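Local coordinates for protein NeuRonal IgCAM-5 (Caenorhabditis elegans, PDB 6ON6) that probably acts as a neuronal cell-surface adhesion receptor of the immunoglobulin superfamily, its first Ig domain pairing with a second copy to form a homodimer, at residues 18-31 / 74-86. Numbering follows the deposited sequence.
Sequences ALLGQDVDFTCIVN and NEWVLTIKNVQES
T79 OG1 donates to D25 OD1 at 2.6 Å, from above the carboxylate plane, the two side chains lying side by side; on the same face V77 CG1 packs on D25 CG at 3.7 Å. Further along, both oxygens of the D23 carboxylate are engaged. OD1 accepts the N-H of N82 (N to OD1 2.9 Å), nearly head-on to its C-O bond. OD2 forms a salt bridge with K81 NZ at 2.7 Å, on the syn side but 33° out of the carboxylate plane. K81 gets there by bending at chi2 and chi3, which folds its chain back over the acid. A leucine in place of D23 would probably leave the K81 ammonium and the N82 N-H without these mates, the lysine side chain then being likely to turn away. Strands 24-31 and 75-80 run antiparallel (159°) as the B and E strands of an immunoglobulin sandwich, and their backbone ladder includes C28 N to W76 O (2.8 Å), the disulfide cysteine C28 being bonded across the sandwich to C93. Past the strand ends, the type II turn L19-Q22 is tied to V83: G21 N donates to V83 O at 2.8 Å, and V83 N to Q22 O. On the core side, I80 CD1 meets the F26 ring in plane at its edge, 3.5 Å from CD2.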
ATOM      1  N   ALA A  18     -10.228 -12.702  17.006  1.00 23.42           N
ATOM      2  CA  ALA A  18     -11.633 -12.577  16.621  1.00 22.58           C
ATOM      3  C   ALA A  18     -12.159 -13.937  16.222  1.00 25.06           C
ATOM      4  O   ALA A  18     -11.414 -14.778  15.715  1.00 27.85           O
ATOM      5  CB  ALA A  18     -11.774 -11.643  15.427  1.00 24.84           C
ATOM      6  N   LEU A  19     -13.448 -14.137  16.461  1.00 23.62           N
ATOM      7  CA  LEU A  19     -14.171 -15.258  15.860  1.00 24.97           C
ATOM      8  C   LEU A  19     -14.682 -14.863  14.482  1.00 24.25           C
ATOM      9  O   LEU A  19     -14.840 -13.689  14.184  1.00 23.26           O
ATOM     10  CB  LEU A  19     -15.372 -15.641  16.724  1.00 23.80           C
ATOM     11  CG  LEU A  19     -15.062 -16.119  18.149  1.00 26.55           C
ATOM     12  CD1 LEU A  19     -16.317 -16.477  18.923  1.00 28.66           C
ATOM     13  CD2 LEU A  19     -13.993 -17.179  18.281  1.00 31.35           C
ATOM     14  N   LEU A  20     -15.003 -15.866  13.649  1.00 24.26           N
ATOM     15  CA  LEU A  20     -15.608 -15.559  12.355  1.00 26.77           C
ATOM     16  C   LEU A  20     -16.840 -14.681  12.540  1.00 23.64           C
ATOM     17  O   LEU A  20     -17.699 -14.961  13.388  1.00 24.99           O
ATOM     18  CB  LEU A  20     -16.043 -16.838  11.619  1.00 28.36           C
ATOM     19  CG  LEU A  20     -14.946 -17.818  11.238  1.00 33.04           C
ATOM     20  CD1 LEU A  20     -15.554 -18.971  10.489  1.00 31.61           C
ATOM     21  CD2 LEU A  20     -13.883 -17.135  10.396  1.00 35.44           C
ATOM     22  N   GLY A  21     -16.938 -13.640  11.715  1.00 21.76           N
ATOM     23  CA  GLY A  21     -18.044 -12.708  11.733  1.00 20.35           C
ATOM     24  C   GLY A  21     -17.883 -11.533  12.677  1.00 20.48           C
ATOM     25  O   GLY A  21     -18.702 -10.614  12.628  1.00 23.35           O
ATOM     26  N   GLN A  22     -16.869 -11.544  13.554  1.00 20.08           N
ATOM     27  CA  GLN A  22     -16.678 -10.483  14.523  1.00 19.19           C
ATOM     28  C   GLN A  22     -16.064  -9.282  13.808  1.00 19.44           C
ATOM     29  O   GLN A  22     -15.332  -9.442  12.827  1.00 21.48           O
ATOM     30  CB  GLN A  22     -15.697 -10.964  15.610  1.00 19.58           C
ATOM     31  CG  GLN A  22     -15.503 -10.050  16.807  1.00 18.84           C
ATOM     32  CD  GLN A  22     -14.672 -10.719  17.904  1.00 20.49           C
ATOM     33  OE1 GLN A  22     -14.736 -11.948  18.079  1.00 20.61           O
ATOM     34  NE2 GLN A  22     -13.888  -9.909  18.665  1.00 19.72           N
ATOM     35  N   ASP A  23     -16.364  -8.071  14.294  1.00 18.22           N
ATOM     36  CA  ASP A  23     -15.693  -6.874  13.776  1.00 18.88           C
ATOM     37  C   ASP A  23     -14.509  -6.531  14.663  1.00 18.88           C
ATOM     38  O   ASP A  23     -14.602  -6.667  15.878  1.00 18.84           O
ATOM     39  CB  ASP A  23     -16.622  -5.659  13.772  1.00 19.72           C
ATOM     40  CG  ASP A  23     -17.822  -5.796  12.835  1.00 20.72           C
ATOM     41  OD1 ASP A  23     -17.884  -6.705  11.990  1.00 22.70           O
ATOM     42  OD2 ASP A  23     -18.720  -4.950  12.982  1.00 31.00           O
ATOM     43  N   VAL A  24     -13.432  -6.056  14.048  1.00 18.04           N
ATOM     44  CA  VAL A  24     -12.209  -5.708  14.789  1.00 18.79           C
ATOM     45  C   VAL A  24     -11.663  -4.375  14.292  1.00 18.01           C
ATOM     46  O   VAL A  24     -11.633  -4.122  13.088  1.00 20.27           O
ATOM     47  CB  VAL A  24     -11.114  -6.789  14.647  1.00 21.50           C
ATOM     48  CG1 VAL A  24      -9.768  -6.349  15.284  1.00 30.84           C
ATOM     49  CG2 VAL A  24     -11.538  -8.081  15.234  1.00 23.46           C
ATOM     50  N   ASP A  25     -11.167  -3.542  15.218  1.00 19.68           N
ATOM     51  CA  ASP A  25     -10.543  -2.281  14.847  1.00 19.76           C
ATOM     52  C   ASP A  25      -9.035  -2.327  15.094  1.00 20.96           C
ATOM     53  O   ASP A  25      -8.580  -2.911  16.097  1.00 24.01           O
ATOM     54  CB  ASP A  25     -11.051  -1.139  15.754  1.00 20.84           C
ATOM     55  CG  ASP A  25     -12.504  -0.761  15.485  1.00 23.14           C
ATOM     56  OD1 ASP A  25     -13.072  -1.182  14.444  1.00 24.17           O
ATOM     57  OD2 ASP A  25     -13.063  -0.018  16.323  1.00 28.04           O
ATOM     58  N   PHE A  26      -8.298  -1.646  14.220  1.00 21.19           N
ATOM     59  CA  PHE A  26      -6.886  -1.288  14.441  1.00 21.13           C
ATOM     60  C   PHE A  26      -6.834   0.223  14.469  1.00 20.48           C
ATOM     61  O   PHE A  26      -7.311   0.893  13.556  1.00 24.09           O
ATOM     62  CB  PHE A  26      -5.985  -1.858  13.315  1.00 24.81           C
ATOM     63  CG  PHE A  26      -5.777  -3.347  13.412  1.00 23.14           C
ATOM     64  CD1 PHE A  26      -4.804  -3.852  14.265  1.00 23.97           C
ATOM     65  CD2 PHE A  26      -6.540  -4.247  12.674  1.00 22.92           C
ATOM     66  CE1 PHE A  26      -4.598  -5.197  14.390  1.00 24.77           C
ATOM     67  CE2 PHE A  26      -6.340  -5.588  12.823  1.00 26.45           C
ATOM     68  CZ  PHE A  26      -5.362  -6.080  13.653  1.00 26.79           C
ATOM     69  N   THR A  27      -6.239   0.779  15.527  1.00 20.86           N
ATOM     70  CA  THR A  27      -6.146   2.238  15.669  1.00 22.96           C
ATOM     71  C   THR A  27      -4.698   2.715  15.580  1.00 23.20           C
ATOM     72  O   THR A  27      -3.810   2.179  16.260  1.00 24.88           O
ATOM     73  CB  THR A  27      -6.766   2.707  16.992  1.00 23.48           C
ATOM     74  OG1 THR A  27      -8.123   2.259  17.062  1.00 25.40           O
ATOM     75  CG2 THR A  27      -6.706   4.273  17.129  1.00 27.49           C
ATOM     76  N   CYS A  28      -4.462   3.693  14.724  1.00 23.50           N
ATOM     77  CA  CYS A  28      -3.160   4.332  14.581  1.00 24.92           C
ATOM     78  C   CYS A  28      -3.297   5.767  15.071  1.00 23.99           C
ATOM     79  O   CYS A  28      -4.017   6.568  14.458  1.00 27.81           O
ATOM     80  CB  CYS A  28      -2.796   4.324  13.110  1.00 28.13           C
ATOM     81  SG  CYS A  28      -1.144   4.870  12.713  1.00 31.88           S
ATOM     82  N   ILE A  29      -2.606   6.102  16.155  1.00 24.49           N
ATOM     83  CA  ILE A  29      -2.698   7.435  16.736  1.00 25.02           C
ATOM     84  C   ILE A  29      -1.406   8.162  16.395  1.00 29.16           C
ATOM     85  O   ILE A  29      -0.313   7.681  16.711  1.00 31.20           O
ATOM     86  CB  ILE A  29      -2.910   7.369  18.256  1.00 28.21           C
ATOM     87  CG1 ILE A  29      -4.205   6.577  18.563  1.00 32.72           C
ATOM     88  CG2 ILE A  29      -2.951   8.803  18.832  1.00 30.91           C
ATOM     89  CD1 ILE A  29      -4.513   6.335  20.040  1.00 39.68           C
ATOM     90  N   VAL A  30      -1.517   9.227  15.628  1.00 30.42           N
ATOM     91  CA  VAL A  30      -0.331   9.858  15.087  1.00 30.94           C
ATOM     92  C   VAL A  30      -0.195  11.218  15.722  1.00 28.13           C
ATOM     93  O   VAL A  30      -1.096  12.059  15.600  1.00 33.82           O
ATOM     94  CB  VAL A  30      -0.374   9.982  13.565  1.00 33.85           C
ATOM     95  CG1 VAL A  30       0.999  10.520  13.125  1.00 39.41           C
ATOM     96  CG2 VAL A  30      -0.738   8.652  12.898  1.00 34.27           C
ATOM     97  N   ASN A  31       0.953  11.446  16.375  1.00 32.56           N
ATOM     98  CA  ASN A  31       1.315  12.748  16.914  1.00 32.42           C
ATOM     99  C   ASN A  31       2.164  13.459  15.875  1.00 34.90           C
ATOM    100  O   ASN A  31       2.997  12.835  15.199  1.00 38.22           O
ATOM    101  CB  ASN A  31       2.079  12.596  18.235  1.00 32.38           C
ATOM    102  CG  ASN A  31       1.187  12.075  19.342  1.00 29.65           C
ATOM    103  OD1 ASN A  31      -0.018  12.340  19.343  1.00 37.19           O
ATOM    104  ND2 ASN A  31       1.746  11.274  20.235  1.00 33.33           N
ATOM    105  N   ASN A  74      -6.472  13.037  15.578  1.00 36.26           N
ATOM    106  CA  ASN A  74      -5.263  12.312  15.223  1.00 34.71           C
ATOM    107  C   ASN A  74      -5.368  10.807  15.436  1.00 37.56           C
ATOM    108  O   ASN A  74      -4.339  10.121  15.416  1.00 36.61           O
ATOM    109  CB  ASN A  74      -4.088  12.861  16.034  1.00 32.95           C
ATOM    110  CG  ASN A  74      -4.195  12.494  17.502  1.00 29.80           C
ATOM    111  OD1 ASN A  74      -5.286  12.200  17.997  1.00 33.93           O
ATOM    112  ND2 ASN A  74      -3.067  12.491  18.200  1.00 39.20           N
ATOM    113  N   GLU A  75      -6.568  10.280  15.663  1.00 36.12           N
ATOM    114  CA  GLU A  75      -6.784   8.835  15.683  1.00 33.49           C
ATOM    115  C   GLU A  75      -7.351   8.377  14.353  1.00 30.13           C
ATOM    116  O   GLU A  75      -8.328   8.947  13.840  1.00 34.83           O
ATOM    117  CB  GLU A  75      -7.700   8.430  16.835  1.00 35.21           C
ATOM    118  CG  GLU A  75      -7.259   9.124  18.106  1.00 39.95           C
ATOM    119  CD  GLU A  75      -7.964   8.624  19.317  1.00 48.98           C
ATOM    120  OE1 GLU A  75      -8.642   7.585  19.227  1.00 51.53           O
ATOM    121  OE2 GLU A  75      -7.836   9.290  20.363  1.00 50.42           O
ATOM    122  N   TRP A  76      -6.731   7.360  13.795  1.00 27.37           N
ATOM    123  CA  TRP A  76      -7.145   6.786  12.521  1.00 28.83           C
ATOM    124  C   TRP A  76      -7.548   5.355  12.831  1.00 26.93           C
ATOM    125  O   TRP A  76      -6.709   4.544  13.231  1.00 24.50           O
ATOM    126  CB  TRP A  76      -5.964   6.866  11.559  1.00 31.35           C
ATOM    127  CG  TRP A  76      -5.526   8.297  11.283  1.00 35.57           C
ATOM    128  CD1 TRP A  76      -4.898   9.138  12.156  1.00 35.47           C
ATOM    129  CD2 TRP A  76      -5.670   9.037  10.055  1.00 33.05           C
ATOM    130  NE1 TRP A  76      -4.653  10.347  11.555  1.00 37.20           N
ATOM    131  CE2 TRP A  76      -5.117  10.315  10.271  1.00 38.45           C
ATOM    132  CE3 TRP A  76      -6.231   8.744   8.802  1.00 32.82           C
ATOM    133  CZ2 TRP A  76      -5.082  11.297   9.277  1.00 36.79           C
ATOM    134  CZ3 TRP A  76      -6.199   9.716   7.828  1.00 37.14           C
ATOM    135  CH2 TRP A  76      -5.628  10.981   8.070  1.00 39.32           C
ATOM    136  N   VAL A  77      -8.830   5.031  12.664  1.00 26.14           N
ATOM    137  CA  VAL A  77      -9.353   3.737  13.077  1.00 23.13           C
ATOM    138  C   VAL A  77      -9.798   2.990  11.834  1.00 23.72           C
ATOM    139  O   VAL A  77     -10.704   3.445  11.118  1.00 25.59           O
ATOM    140  CB  VAL A  77     -10.539   3.877  14.036  1.00 25.03           C
ATOM    141  CG1 VAL A  77     -11.007   2.512  14.482  1.00 26.38           C
ATOM    142  CG2 VAL A  77     -10.153   4.720  15.241  1.00 28.26           C
ATOM    143  N   LEU A  78      -9.156   1.864  11.586  1.00 23.10           N
ATOM    144  CA  LEU A  78      -9.521   0.969  10.496  1.00 22.36           C
ATOM    145  C   LEU A  78     -10.340  -0.175  11.081  1.00 20.82           C
ATOM    146  O   LEU A  78      -9.869  -0.896  11.964  1.00 22.81           O
ATOM    147  CB  LEU A  78      -8.254   0.398   9.877  1.00 27.00           C
ATOM    148  CG  LEU A  78      -8.583  -0.587   8.766  1.00 34.56           C
ATOM    149  CD1 LEU A  78      -9.049   0.186   7.540  1.00 36.20           C
ATOM    150  CD2 LEU A  78      -7.330  -1.361   8.502  1.00 36.29           C
ATOM    151  N   THR A  79     -11.564  -0.347  10.598  1.00 22.81           N
ATOM    152  CA  THR A  79     -12.388  -1.476  11.016  1.00 21.22           C
ATOM    153  C   THR A  79     -12.366  -2.546   9.940  1.00 22.09           C
ATOM    154  O   THR A  79     -12.539  -2.235   8.755  1.00 23.34           O
ATOM    155  CB  THR A  79     -13.831  -1.028  11.235  1.00 22.68           C
ATOM    156  OG1 THR A  79     -13.854  -0.040  12.266  1.00 24.40           O
ATOM    157  CG2 THR A  79     -14.718  -2.186  11.604  1.00 23.37           C
ATOM    158  N   ILE A  80     -12.100  -3.778  10.353  1.00 21.16           N
ATOM    159  CA  ILE A  80     -12.313  -4.953   9.496  1.00 21.07           C
ATOM    160  C   ILE A  80     -13.627  -5.568   9.925  1.00 19.78           C
ATOM    161  O   ILE A  80     -13.768  -6.081  11.038  1.00 19.50           O
ATOM    162  CB  ILE A  80     -11.176  -5.969   9.625  1.00 23.41           C
ATOM    163  CG1 ILE A  80      -9.855  -5.262   9.341  1.00 26.98           C
ATOM    164  CG2 ILE A  80     -11.346  -7.091   8.603  1.00 25.31           C
ATOM    165  CD1 ILE A  80      -8.876  -5.498  10.346  1.00 34.42           C
ATOM    166  N   LYS A  81     -14.619  -5.479   9.057  1.00 20.05           N
ATOM    167  CA  LYS A  81     -15.928  -6.019   9.376  1.00 20.25           C
ATOM    168  C   LYS A  81     -15.970  -7.502   9.050  1.00 20.08           C
ATOM    169  O   LYS A  81     -15.342  -7.963   8.088  1.00 20.91           O
ATOM    170  CB  LYS A  81     -16.987  -5.307   8.529  1.00 21.97           C
ATOM    171  CG  LYS A  81     -17.080  -3.773   8.777  1.00 26.98           C
ATOM    172  CD  LYS A  81     -17.780  -3.490  10.073  1.00 32.35           C
ATOM    173  CE  LYS A  81     -19.285  -3.749   9.870  1.00 41.57           C
ATOM    174  NZ  LYS A  81     -20.121  -3.526  11.101  1.00 42.94           N
ATOM    175  N   ASN A  82     -16.793  -8.245   9.799  1.00 20.05           N
ATOM    176  CA  ASN A  82     -17.158  -9.610   9.402  1.00 21.25           C
ATOM    177  C   ASN A  82     -15.911 -10.468   9.169  1.00 20.81           C
ATOM    178  O   ASN A  82     -15.693 -11.032   8.109  1.00 22.49           O
ATOM    179  CB  ASN A  82     -18.060  -9.602   8.151  1.00 22.33           C
ATOM    180  CG  ASN A  82     -18.555 -10.971   7.792  1.00 24.77           C
ATOM    181  OD1 ASN A  82     -18.733 -11.835   8.658  1.00 28.38           O
ATOM    182  ND2 ASN A  82     -18.731 -11.188   6.495  1.00 30.12           N
ATOM    183  N   VAL A  83     -15.068 -10.554  10.202  1.00 20.79           N
ATOM    184  CA  VAL A  83     -13.761 -11.174  10.030  1.00 21.77           C
ATOM    185  C   VAL A  83     -13.881 -12.624   9.559  1.00 23.79           C
ATOM    186  O   VAL A  83     -14.741 -13.374  10.030  1.00 22.56           O
ATOM    187  CB  VAL A  83     -12.994 -11.054  11.363  1.00 23.50           C
ATOM    188  CG1 VAL A  83     -11.874 -12.033  11.399  1.00 30.66           C
ATOM    189  CG2 VAL A  83     -12.506  -9.606  11.547  1.00 24.64           C
ATOM    190  N   GLN A  84     -13.006 -13.005   8.623  1.00 23.09           N
ATOM    191  CA  GLN A  84     -12.955 -14.343   8.053  1.00 23.16           C
ATOM    192  C   GLN A  84     -11.517 -14.835   8.152  1.00 26.00           C
ATOM    193  O   GLN A  84     -10.598 -14.072   8.433  1.00 26.43           O
ATOM    194  CB  GLN A  84     -13.392 -14.284   6.593  1.00 26.67           C
ATOM    195  CG  GLN A  84     -14.832 -13.795   6.415  1.00 27.05           C
ATOM    196  CD  GLN A  84     -15.846 -14.737   6.977  1.00 27.67           C
ATOM    197  OE1 GLN A  84     -15.744 -15.973   6.760  1.00 28.00           O
ATOM    198  NE2 GLN A  84     -16.922 -14.178   7.560  1.00 28.87           N
ATOM    199  N   GLU A  85     -11.313 -16.123   7.940  1.00 29.61           N
ATOM    200  CA  GLU A  85      -9.980 -16.706   7.868  1.00 28.44           C
ATOM    201  C   GLU A  85      -9.043 -15.920   6.959  1.00 30.20           C
ATOM    202  O   GLU A  85      -7.884 -15.682   7.313  1.00 32.29           O
ATOM    203  CB  GLU A  85     -10.079 -18.129   7.353  1.00 30.70           C
ATOM    204  CG  GLU A  85     -10.708 -19.096   8.316  1.00 36.04           C
ATOM    205  CD  GLU A  85     -10.495 -20.538   7.849  1.00 42.69           C
ATOM    206  OE1 GLU A  85     -11.345 -21.092   7.097  1.00 50.18           O
ATOM    207  OE2 GLU A  85      -9.434 -21.095   8.215  1.00 49.74           O
ATOM    208  N   SER A  86      -9.533 -15.438   5.826  1.00 33.91           N
ATOM    209  CA  SER A  86      -8.683 -14.711   4.899  1.00 29.34           C
ATOM    210  C   SER A  86      -8.221 -13.370   5.460  1.00 28.04           C
ATOM    211  O   SER A  86      -7.272 -12.795   4.919  1.00 30.28           O
ATOM    212  CB  SER A  86      -9.381 -14.484   3.563  1.00 36.43           C
ATOM    213  OG  SER A  86     -10.654 -13.943   3.789  1.00 38.55           O
TER
HETATM  214  O   HOH W   1     -20.600  -9.975  10.806  1.00 33.15           O